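Long-range contact in transcriptional activator, putative (Pyrococcus furiosus, PDB 1RTW), which is of unknown function but, named a putative transcriptional activator, belongs to the all-helical TenA/THI-4/PqqC family: residues N29-L40 with R146-W156. Sequence-based numbering, arbitrary orientation.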
ATOM      1  N   ASN B  29     -38.275  20.249   3.597  1.00 42.86           N
ATOM      2  CA  ASN B  29     -38.704  19.322   4.644  1.00 43.66           C
ATOM      3  C   ASN B  29     -39.689  18.256   4.196  1.00 43.80           C
ATOM      4  O   ASN B  29     -40.370  17.634   5.019  1.00 43.61           O
ATOM      5  CB  ASN B  29     -39.243  20.064   5.862  1.00 44.77           C
ATOM      6  CG  ASN B  29     -38.215  20.177   6.954  1.00 47.20           C
ATOM      7  OD1 ASN B  29     -37.556  21.210   7.099  1.00 46.97           O
ATOM      8  ND2 ASN B  29     -38.042  19.098   7.715  1.00 47.63           N
ATOM      9  N   THR B  30     -39.725  18.032   2.885  1.00 44.06           N
ATOM     10  CA  THR B  30     -40.590  17.033   2.276  1.00 44.12           C
ATOM     11  C   THR B  30     -39.915  15.663   2.329  1.00 43.51           C
ATOM     12  O   THR B  30     -40.478  14.666   1.880  1.00 42.52           O
ATOM     13  CB  THR B  30     -40.868  17.371   0.794  1.00 45.33           C
ATOM     14  OG1 THR B  30     -39.629  17.469   0.086  1.00 46.50           O
ATOM     15  CG2 THR B  30     -41.614  18.688   0.668  1.00 46.71           C
ATOM     16  N   ILE B  31     -38.705  15.625   2.882  1.00 44.23           N
ATOM     17  CA  ILE B  31     -37.934  14.391   2.974  1.00 44.85           C
ATOM     18  C   ILE B  31     -38.557  13.356   3.903  1.00 43.67           C
ATOM     19  O   ILE B  31     -38.836  13.616   5.072  1.00 43.92           O
ATOM     20  CB  ILE B  31     -36.444  14.690   3.334  1.00 45.60           C
ATOM     21  CG1 ILE B  31     -35.553  13.479   3.040  1.00 46.25           C
ATOM     22  CG2 ILE B  31     -36.322  15.177   4.778  1.00 46.19           C
ATOM     23  CD1 ILE B  31     -35.457  12.501   4.170  1.00 49.17           C
ATOM     24  N   LYS B  32     -38.804  12.184   3.338  1.00 43.97           N
ATOM     25  CA  LYS B  32     -39.396  11.071   4.057  1.00 45.78           C
ATOM     26  C   LYS B  32     -38.369  10.420   4.968  1.00 47.65           C
ATOM     27  O   LYS B  32     -37.200  10.275   4.612  1.00 47.48           O
ATOM     28  CB  LYS B  32     -39.942  10.039   3.067  1.00 45.52           C
ATOM     29  CG  LYS B  32     -40.914  10.610   2.049  1.00 43.86           C
ATOM     30  CD  LYS B  32     -42.258   9.915   2.115  1.00 45.21           C
ATOM     31  CE  LYS B  32     -42.236   8.536   1.478  1.00 46.33           C
ATOM     32  NZ  LYS B  32     -41.540   7.477   2.260  1.00 46.33           N
ATOM     33  N   LYS B  33     -38.828   9.986   6.130  1.00 50.53           N
ATOM     34  CA  LYS B  33     -37.968   9.354   7.118  1.00 53.19           C
ATOM     35  C   LYS B  33     -37.080   8.248   6.541  1.00 51.63           C
ATOM     36  O   LYS B  33     -35.872   8.230   6.776  1.00 49.08           O
ATOM     37  CB  LYS B  33     -38.836   8.794   8.244  1.00 59.14           C
ATOM     38  CG  LYS B  33     -38.073   8.285   9.443  1.00 67.70           C
ATOM     39  CD  LYS B  33     -39.022   7.723  10.478  1.00 72.94           C
ATOM     40  CE  LYS B  33     -38.263   7.316  11.718  1.00 76.89           C
ATOM     41  NZ  LYS B  33     -39.172   6.747  12.748  1.00 82.24           N
ATOM     42  N   GLU B  34     -37.692   7.354   5.768  1.00 50.83           N
ATOM     43  CA  GLU B  34     -37.012   6.216   5.146  1.00 50.17           C
ATOM     44  C   GLU B  34     -35.855   6.606   4.241  1.00 44.66           C
ATOM     45  O   GLU B  34     -34.847   5.904   4.177  1.00 42.62           O
ATOM     46  CB  GLU B  34     -38.002   5.376   4.329  1.00 56.44           C
ATOM     47  CG  GLU B  34     -39.144   4.758   5.129  1.00 65.08           C
ATOM     48  CD  GLU B  34     -40.100   5.793   5.697  1.00 69.00           C
ATOM     49  OE1 GLU B  34     -40.675   6.577   4.909  1.00 72.18           O
ATOM     50  OE2 GLU B  34     -40.262   5.828   6.935  1.00 70.22           O
ATOM     51  N   ASN B  35     -36.024   7.706   3.515  1.00 39.06           N
ATOM     52  CA  ASN B  35     -34.998   8.182   2.601  1.00 35.15           C
ATOM     53  C   ASN B  35     -33.792   8.731   3.358  1.00 32.98           C
ATOM     54  O   ASN B  35     -32.650   8.489   2.970  1.00 32.52           O
ATOM     55  CB  ASN B  35     -35.585   9.217   1.644  1.00 34.39           C
ATOM     56  CG  ASN B  35     -36.714   8.646   0.794  1.00 36.87           C
ATOM     57  OD1 ASN B  35     -37.739   9.290   0.587  1.00 36.74           O
ATOM     58  ND2 ASN B  35     -36.532   7.421   0.312  1.00 35.59           N
ATOM     59  N   PHE B  36     -34.049   9.438   4.455  1.00 29.48           N
ATOM     60  CA  PHE B  36     -32.972   9.980   5.265  1.00 28.68           C
ATOM     61  C   PHE B  36     -32.211   8.849   5.952  1.00 28.66           C
ATOM     62  O   PHE B  36     -30.981   8.895   6.050  1.00 29.48           O
ATOM     63  CB  PHE B  36     -33.495  10.954   6.329  1.00 26.40           C
ATOM     64  CG  PHE B  36     -32.423  11.471   7.235  1.00 23.99           C
ATOM     65  CD1 PHE B  36     -31.589  12.509   6.821  1.00 22.23           C
ATOM     66  CD2 PHE B  36     -32.187  10.867   8.468  1.00 22.80           C
ATOM     67  CE1 PHE B  36     -30.532  12.929   7.615  1.00 21.38           C
ATOM     68  CE2 PHE B  36     -31.127  11.281   9.271  1.00 22.96           C
ATOM     69  CZ  PHE B  36     -30.298  12.314   8.839  1.00 21.78           C
ATOM     70  N   GLU B  37     -32.938   7.845   6.435  1.00 28.29           N
ATOM     71  CA  GLU B  37     -32.307   6.721   7.114  1.00 28.10           C
ATOM     72  C   GLU B  37     -31.343   5.983   6.197  1.00 27.95           C
ATOM     73  O   GLU B  37     -30.223   5.661   6.597  1.00 29.29           O
ATOM     74  CB  GLU B  37     -33.351   5.757   7.674  1.00 27.99           C
ATOM     75  CG  GLU B  37     -32.740   4.516   8.317  1.00 32.21           C
ATOM     76  CD  GLU B  37     -33.727   3.703   9.165  1.00 37.25           C
ATOM     77  OE1 GLU B  37     -34.672   4.289   9.748  1.00 39.14           O
ATOM     78  OE2 GLU B  37     -33.530   2.473   9.272  1.00 36.34           O
ATOM     79  N   LYS B  38     -31.774   5.731   4.968  1.00 26.39           N
ATOM     80  CA  LYS B  38     -30.943   5.036   3.997  1.00 26.06           C
ATOM     81  C   LYS B  38     -29.688   5.858   3.692  1.00 23.56           C
ATOM     82  O   LYS B  38     -28.592   5.310   3.598  1.00 22.64           O
ATOM     83  CB  LYS B  38     -31.741   4.753   2.717  1.00 30.34           C
ATOM     84  CG  LYS B  38     -31.021   3.862   1.722  1.00 36.39           C
ATOM     85  CD  LYS B  38     -31.991   3.229   0.749  1.00 42.44           C
ATOM     86  CE  LYS B  38     -32.895   2.218   1.441  1.00 45.58           C
ATOM     87  NZ  LYS B  38     -32.101   1.090   2.016  1.00 49.24           N
ATOM     88  N   TRP B  39     -29.843   7.173   3.565  1.00 20.58           N
ATOM     89  CA  TRP B  39     -28.699   8.032   3.302  1.00 20.29           C
ATOM     90  C   TRP B  39     -27.733   7.992   4.480  1.00 19.34           C
ATOM     91  O   TRP B  39     -26.526   7.934   4.289  1.00 20.69           O
ATOM     92  CB  TRP B  39     -29.120   9.485   3.038  1.00 18.17           C
ATOM     93  CG  TRP B  39     -27.930  10.422   3.040  1.00 19.08           C
ATOM     94  CD1 TRP B  39     -27.059  10.644   2.010  1.00 18.39           C
ATOM     95  CD2 TRP B  39     -27.424  11.169   4.158  1.00 19.86           C
ATOM     96  NE1 TRP B  39     -26.041  11.469   2.419  1.00 19.39           N
ATOM     97  CE2 TRP B  39     -26.239  11.805   3.732  1.00 19.24           C
ATOM     98  CE3 TRP B  39     -27.857  11.355   5.480  1.00 18.49           C
ATOM     99  CZ2 TRP B  39     -25.471  12.617   4.588  1.00 19.85           C
ATOM    100  CZ3 TRP B  39     -27.091  12.163   6.331  1.00 18.75           C
ATOM    101  CH2 TRP B  39     -25.914  12.783   5.879  1.00 17.97           C
ATOM    102  N   LEU B  40     -28.284   8.019   5.692  1.00 19.01           N
ATOM    103  CA  LEU B  40     -27.506   8.005   6.924  1.00 17.67           C
ATOM    104  C   LEU B  40     -26.623   6.763   7.039  1.00 16.31           C
ATOM    105  O   LEU B  40     -25.412   6.876   7.221  1.00 16.68           O
ATOM    106  CB  LEU B  40     -28.447   8.088   8.128  1.00 18.55           C
ATOM    107  CG  LEU B  40     -27.829   8.389   9.489  1.00 17.26           C
ATOM    108  CD1 LEU B  40     -27.518   9.868   9.590  1.00 18.19           C
ATOM    109  CD2 LEU B  40     -28.782   7.986  10.582  1.00 18.27           C
ATOM    110  N   ARG B 146     -36.810  25.343   9.896  1.00 64.12           N
ATOM    111  CA  ARG B 146     -35.788  24.574  10.576  1.00 60.32           C
ATOM    112  C   ARG B 146     -35.977  23.077  10.376  1.00 55.03           C
ATOM    113  O   ARG B 146     -37.068  22.552  10.591  1.00 56.53           O
ATOM    114  CB  ARG B 146     -35.821  24.923  12.058  1.00 64.75           C
ATOM    115  CG  ARG B 146     -34.481  24.895  12.735  1.00 67.19           C
ATOM    116  CD  ARG B 146     -33.575  26.034  12.311  1.00 71.98           C
ATOM    117  NE  ARG B 146     -32.301  25.927  13.015  1.00 77.21           N
ATOM    118  CZ  ARG B 146     -31.240  26.701  12.805  1.00 79.71           C
ATOM    119  NH1 ARG B 146     -31.278  27.669  11.897  1.00 80.51           N
ATOM    120  NH2 ARG B 146     -30.127  26.493  13.500  1.00 80.17           N
ATOM    121  N   SER B 147     -34.895  22.407   9.985  1.00 47.39           N
ATOM    122  CA  SER B 147     -34.887  20.972   9.719  1.00 39.64           C
ATOM    123  C   SER B 147     -34.585  20.095  10.929  1.00 36.53           C
ATOM    124  O   SER B 147     -33.925  20.527  11.872  1.00 35.31           O
ATOM    125  CB  SER B 147     -33.861  20.666   8.621  1.00 35.26           C
ATOM    126  OG  SER B 147     -33.546  19.286   8.577  1.00 28.32           O
ATOM    127  N   PRO B 148     -35.101  18.852  10.921  1.00 34.75           N
ATOM    128  CA  PRO B 148     -34.887  17.886  12.000  1.00 32.99           C
ATOM    129  C   PRO B 148     -33.450  17.374  11.888  1.00 32.08           C
ATOM    130  O   PRO B 148     -32.962  16.646  12.753  1.00 31.11           O
ATOM    131  CB  PRO B 148     -35.862  16.757  11.649  1.00 34.22           C
ATOM    132  CG  PRO B 148     -36.887  17.400  10.782  1.00 34.92           C
ATOM    133  CD  PRO B 148     -36.066  18.320   9.942  1.00 34.62           C
ATOM    134  N   TYR B 149     -32.793  17.730  10.789  1.00 30.76           N
ATOM    135  CA  TYR B 149     -31.420  17.303  10.532  1.00 31.95           C
ATOM    136  C   TYR B 149     -30.512  18.515  10.435  1.00 32.50           C
ATOM    137  O   TYR B 149     -29.521  18.505   9.703  1.00 31.76           O
ATOM    138  CB  TYR B 149     -31.360  16.509   9.226  1.00 29.63           C
ATOM    139  CG  TYR B 149     -32.503  15.544   9.078  1.00 29.47           C
ATOM    140  CD1 TYR B 149     -32.643  14.464   9.949  1.00 29.06           C
ATOM    141  CD2 TYR B 149     -33.473  15.729   8.097  1.00 28.60           C
ATOM    142  CE1 TYR B 149     -33.722  13.595   9.850  1.00 28.22           C
ATOM    143  CE2 TYR B 149     -34.560  14.860   7.989  1.00 27.97           C
ATOM    144  CZ  TYR B 149     -34.673  13.798   8.872  1.00 25.62           C
ATOM    145  OH  TYR B 149     -35.747  12.950   8.799  1.00 26.32           O
ATOM    146  N   GLN B 150     -30.844  19.546  11.206  1.00 33.34           N
ATOM    147  CA  GLN B 150     -30.077  20.782  11.220  1.00 34.02           C
ATOM    148  C   GLN B 150     -28.595  20.565  11.546  1.00 33.46           C
ATOM    149  O   GLN B 150     -27.729  21.251  10.996  1.00 31.30           O
ATOM    150  CB  GLN B 150     -30.705  21.763  12.211  1.00 34.90           C
ATOM    151  CG  GLN B 150     -30.191  23.176  12.089  1.00 34.45           C
ATOM    152  CD  GLN B 150     -30.497  23.789  10.749  1.00 35.76           C
ATOM    153  OE1 GLN B 150     -31.594  23.622  10.212  1.00 38.63           O
ATOM    154  NE2 GLN B 150     -29.533  24.517  10.200  1.00 36.28           N
ATOM    155  N   GLU B 151     -28.308  19.592  12.409  1.00 34.62           N
ATOM    156  CA  GLU B 151     -26.929  19.287  12.803  1.00 37.30           C
ATOM    157  C   GLU B 151     -26.039  19.079  11.577  1.00 33.47           C
ATOM    158  O   GLU B 151     -24.974  19.691  11.464  1.00 30.20           O
ATOM    159  CB  GLU B 151     -26.874  18.034  13.687  1.00 44.88           C
ATOM    160  CG  GLU B 151     -27.860  18.024  14.850  1.00 55.82           C
ATOM    161  CD  GLU B 151     -28.997  17.032  14.646  1.00 61.64           C
ATOM    162  OE1 GLU B 151     -29.754  17.178  13.655  1.00 61.03           O
ATOM    163  OE2 GLU B 151     -29.128  16.104  15.481  1.00 64.27           O
ATOM    164  N   PHE B 152     -26.496  18.223  10.662  1.00 28.85           N
ATOM    165  CA  PHE B 152     -25.766  17.919   9.427  1.00 27.35           C
ATOM    166  C   PHE B 152     -25.668  19.110   8.488  1.00 26.40           C
ATOM    167  O   PHE B 152     -24.617  19.349   7.891  1.00 28.40           O
ATOM    168  CB  PHE B 152     -26.425  16.755   8.688  1.00 25.16           C
ATOM    169  CG  PHE B 152     -26.449  15.493   9.477  1.00 25.02           C
ATOM    170  CD1 PHE B 152     -25.432  14.566   9.347  1.00 21.82           C
ATOM    171  CD2 PHE B 152     -27.468  15.251  10.383  1.00 24.93           C
ATOM    172  CE1 PHE B 152     -25.424  13.417  10.113  1.00 26.04           C
ATOM    173  CE2 PHE B 152     -27.474  14.108  11.153  1.00 25.70           C
ATOM    174  CZ  PHE B 152     -26.449  13.184  11.022  1.00 27.40           C
ATOM    175  N   ILE B 153     -26.767  19.847   8.356  1.00 25.07           N
ATOM    176  CA  ILE B 153     -26.803  21.011   7.492  1.00 26.08           C
ATOM    177  C   ILE B 153     -25.779  22.036   7.962  1.00 26.09           C
ATOM    178  O   ILE B 153     -25.035  22.587   7.155  1.00 25.84           O
ATOM    179  CB  ILE B 153     -28.192  21.658   7.487  1.00 25.67           C
ATOM    180  CG1 ILE B 153     -29.236  20.633   7.074  1.00 27.26           C
ATOM    181  CG2 ILE B 153     -28.226  22.817   6.502  1.00 25.70           C
ATOM    182  CD1 ILE B 153     -30.645  21.131   7.203  1.00 26.14           C
ATOM    183  N   ASN B 154     -25.741  22.267   9.273  1.00 26.25           N
ATOM    184  CA  ASN B 154     -24.817  23.222   9.869  1.00 27.36           C
ATOM    185  C   ASN B 154     -23.362  22.800   9.773  1.00 26.62           C
ATOM    186  O   ASN B 154     -22.514  23.610   9.425  1.00 28.04           O
ATOM    187  CB  ASN B 154     -25.159  23.479  11.345  1.00 27.28           C
ATOM    188  CG  ASN B 154     -26.405  24.339  11.522  1.00 29.95           C
ATOM    189  OD1 ASN B 154     -26.773  25.127  10.637  1.00 30.27           O
ATOM    190  ND2 ASN B 154     -27.063  24.192  12.673  1.00 25.61           N
ATOM    191  N   HIS B 155     -23.066  21.542  10.086  1.00 25.60           N
ATOM    192  CA  HIS B 155     -21.686  21.083  10.038  1.00 26.50           C
ATOM    193  C   HIS B 155     -21.018  21.245   8.670  1.00 24.69           C
ATOM    194  O   HIS B 155     -19.947  21.836   8.576  1.00 22.65           O
ATOM    195  CB  HIS B 155     -21.552  19.630  10.516  1.00 28.94           C
ATOM    196  CG  HIS B 155     -20.160  19.087  10.366  1.00 30.63           C
ATOM    197  ND1 HIS B 155     -19.835  18.139   9.420  1.00 30.71           N
ATOM    198  CD2 HIS B 155     -19.002  19.444  10.958  1.00 30.77           C
ATOM    199  CE1 HIS B 155     -18.529  17.947   9.432  1.00 29.00           C
ATOM    200  NE2 HIS B 155     -17.997  18.723  10.352  1.00 29.07           N
ATOM    201  N   TRP B 156     -21.673  20.778   7.612  1.00 23.34           N
ATOM    202  CA  TRP B 156     -21.079  20.876   6.285  1.00 23.74           C
ATOM    203  C   TRP B 156     -21.160  22.237   5.599  1.00 24.83           C
ATOM    204  O   TRP B 156     -20.453  22.481   4.614  1.00 22.25           O
ATOM    205  CB  TRP B 156     -21.607  19.769   5.381  1.00 20.57           C
ATOM    206  CG  TRP B 156     -21.017  18.447   5.719  1.00 17.18           C
ATOM    207  CD1 TRP B 156     -19.688  18.140   5.808  1.00 18.22           C
ATOM    208  CD2 TRP B 156     -21.722  17.244   5.998  1.00 15.75           C
ATOM    209  NE1 TRP B 156     -19.523  16.817   6.126  1.00 15.28           N
ATOM    210  CE2 TRP B 156     -20.768  16.239   6.256  1.00 16.60           C
ATOM    211  CE3 TRP B 156     -23.080  16.909   6.065  1.00 14.26           C
ATOM    212  CZ2 TRP B 156     -21.114  14.926   6.557  1.00 17.76           C
ATOM    213  CZ3 TRP B 156     -23.430  15.610   6.363  1.00 16.47           C
ATOM    214  CH2 TRP B 156     -22.452  14.632   6.613  1.00 19.53           C
TER
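F36 and Y149 reach across the wide gap between helices 33-40 and 150-156, whose axes come no closer than 14.0 Å and run at 49° to each other. Such a spacing suits large flat side chains, and no hydrogen bond crosses it. The two rings lie face to face, centroids 3.7 Å apart and planes at 12°, the two side chains running past each other in opposite directions. Y149 is the N-cap residue of its helix; its CG lies opposite the carbonyl carbon (chi1 -42°), which sends the ring over F36, while P148 CB lies over its opposite face. At the ring's edge, the branched aliphatic I31 fits a methyl, CG2, 3.7 Å from Y149 CE2. In this all-helical TenA-type fold, the aromatic cluster ties the start of helix 33-60 to the short helix 150-157. F36 and W39, three residues apart and so on the same side of the helix, share F152: F36 turns its edge toward the face, and the six-membered ring of W39 does so in an offset edge-to-face pair. L40, compact and branched, packs CD1 3.8 Å from F152 CZ. W39 CH2 also meets W156 CZ3 edge to edge at 3.8 Å, and each indole N-H is satisfied, by Y132 OH and E79 OE2 respectively. S147 OG accepts the backbone N-H of Y149 (N to OG 2.8 Å), forming an ST turn just before the helix.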